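Local coordinates for protein DnaB intein (Synechocystis sp., PDB 1MI8) that probably excises itself from a replicative DNA helicase precursor by protein splicing, a process that includes cyclization of an asparagine side chain, at residues A[86-91]-A[125-129]. The protein carries 4 engineered substitutions. Coordinates in Å, arbitrary orientation, origin at the centre of the assembly. Residues are numbered along the deposited sequence.
Sequences LDELSL and IVSIT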
loop_
_atom_site.group_PDB
_atom_site.type_symbol
_atom_site.label_atom_id
_atom_site.label_comp_id
_atom_site.label_asym_id
_atom_site.label_seq_id
_atom_site.Cartn_x
_atom_site.Cartn_y
_atom_site.Cartn_z
ATOM N N LEU A 86 9.433 -3.148 1.320
ATOM C CA LEU A 86 8.114 -3.158 0.701
ATOM C C LEU A 86 7.048 -2.680 1.762
ATOM O O LEU A 86 6.133 -1.872 1.455
ATOM C CB LEU A 86 7.778 -4.607 0.205
ATOM C CG LEU A 86 6.518 -4.753 -0.665
ATOM C CD1 LEU A 86 6.590 -5.989 -1.534
ATOM C CD2 LEU A 86 5.325 -4.792 0.228
ATOM N N ASP A 87 7.202 -3.166 2.998
ATOM C CA ASP A 87 6.240 -2.847 4.082
ATOM C C ASP A 87 6.280 -1.462 4.673
ATOM O O ASP A 87 5.478 -1.144 5.565
ATOM C CB ASP A 87 6.275 -3.870 5.231
ATOM C CG ASP A 87 7.566 -3.839 6.069
ATOM O OD1 ASP A 87 7.679 -4.777 6.902
ATOM O OD2 ASP A 87 8.441 -2.934 5.940
ATOM N N GLU A 88 7.216 -0.680 4.166
ATOM C CA GLU A 88 7.393 0.694 4.528
ATOM C C GLU A 88 6.942 1.645 3.384
ATOM O O GLU A 88 6.880 2.864 3.579
ATOM C CB GLU A 88 8.876 0.934 4.811
ATOM C CG GLU A 88 9.341 0.311 6.113
ATOM C CD GLU A 88 10.848 0.450 6.272
ATOM O OE1 GLU A 88 11.547 0.734 5.241
ATOM O OE2 GLU A 88 11.330 0.262 7.412
ATOM N N LEU A 89 6.684 1.103 2.189
ATOM C CA LEU A 89 6.280 1.929 1.056
ATOM C C LEU A 89 4.850 2.380 1.202
ATOM O O LEU A 89 4.022 1.662 1.800
ATOM C CB LEU A 89 6.381 1.148 -0.256
ATOM C CG LEU A 89 7.763 0.588 -0.603
ATOM C CD1 LEU A 89 7.687 -0.338 -1.861
ATOM C CD2 LEU A 89 8.696 1.769 -0.824
ATOM N N SER A 90 4.567 3.547 0.643
ATOM C CA SER A 90 3.213 4.105 0.624
ATOM C C SER A 90 2.959 4.568 -0.795
ATOM O O SER A 90 3.871 4.645 -1.623
ATOM C CB SER A 90 3.073 5.289 1.614
ATOM O OG SER A 90 4.223 6.122 1.539
ATOM N N LEU A 91 1.706 4.886 -1.084
ATOM C CA LEU A 91 1.333 5.310 -2.422
ATOM C C LEU A 91 1.924 6.652 -2.822
ATOM O O LEU A 91 1.859 7.031 -3.996
ATOM C CB LEU A 91 -0.201 5.316 -2.571
ATOM C CG LEU A 91 -0.908 3.941 -2.484
ATOM C CD1 LEU A 91 -1.952 3.894 -3.552
ATOM C CD2 LEU A 91 0.048 2.738 -2.712
ATOM N N ILE A 125 3.876 4.273 -7.067
ATOM C CA ILE A 125 3.328 3.017 -6.646
ATOM C C ILE A 125 1.832 3.186 -6.737
ATOM O O ILE A 125 1.302 4.196 -6.293
ATOM C CB ILE A 125 3.691 2.701 -5.181
ATOM C CG1 ILE A 125 5.223 2.603 -5.050
ATOM C CG2 ILE A 125 3.072 1.349 -4.783
ATOM C CD1 ILE A 125 5.701 2.780 -3.660
ATOM N N VAL A 126 1.142 2.202 -7.327
ATOM C CA VAL A 126 -0.308 2.275 -7.392
ATOM C C VAL A 126 -0.960 1.124 -6.620
ATOM O O VAL A 126 -2.179 1.144 -6.379
ATOM C CB VAL A 126 -0.848 2.297 -8.849
ATOM C CG1 VAL A 126 -0.265 3.527 -9.559
ATOM C CG2 VAL A 126 -0.558 0.977 -9.586
ATOM N N SER A 127 -0.169 0.120 -6.276
ATOM C CA SER A 127 -0.716 -0.998 -5.509
ATOM C C SER A 127 0.305 -1.799 -4.708
ATOM O O SER A 127 1.423 -2.052 -5.162
ATOM C CB SER A 127 -1.507 -1.975 -6.428
ATOM O OG SER A 127 -2.301 -2.814 -5.594
ATOM N N ILE A 128 -0.108 -2.190 -3.504
ATOM C CA ILE A 128 0.689 -2.999 -2.604
ATOM C C ILE A 128 -0.353 -3.858 -1.932
ATOM O O ILE A 128 -1.231 -3.337 -1.185
ATOM C CB ILE A 128 1.397 -2.174 -1.513
ATOM C CG1 ILE A 128 2.089 -0.929 -2.096
ATOM C CG2 ILE A 128 2.509 -3.035 -0.869
ATOM C CD1 ILE A 128 2.554 0.047 -0.964
ATOM N N THR A 129 -0.323 -5.150 -2.221
ATOM C CA THR A 129 -1.312 -6.028 -1.621
ATOM C C THR A 129 -0.749 -7.417 -1.259
ATOM O O THR A 129 -0.018 -8.015 -2.036
ATOM C CB THR A 129 -2.514 -6.215 -2.543
ATOM O OG1 THR A 129 -2.261 -7.313 -3.386
ATOM C CG2 THR A 129 -2.757 -5.000 -3.413
#
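A 3-10 turn at 86-88, closed by the Leu-89 N to Leu-86 O hydrogen bond (3.1 Å), leads into an extended loop that converges on residues 125-129 of strand 120-140: CA atoms lie 8.1 Å apart at Leu-86/Ile-128 but 5.2 Å at Leu-91/Ile-125. No hydrogen bond joins the segments; the isoleucines pack on leucine side chains and loop backbone. The bulge at Val-126 and Ser-127, both facing Lys-62 of strand 41-63, lets Ile-125 and Ile-128 point to the same side, toward the loop. Ile-128 meets Leu-86 (CG2 to CD2, 3.5 Å), and its CD1 lies 4.0 Å from Leu-89 CB and 4.1 Å from Leu-91 CD2. Ile-125 CD1 sits 3.3 Å from Ser-90 O and 3.8 Å from Leu-89 CB, while its CG2 is 3.9 Å from Leu-91 CD2. Asp-87 salt-bridges the Arg-85 side chain; Glu-88 OE1 accepts a hydrogen bond from Arg-85 N. Ser-127 to Thr-129 extend the sheet into the second subunit, whose Tyr-59 packs on Leu-91. The contact lays the 82-85/94-98 connection over the classic beta bulge of strand 120-140, within the all-beta Hint fold of intein splicing domains.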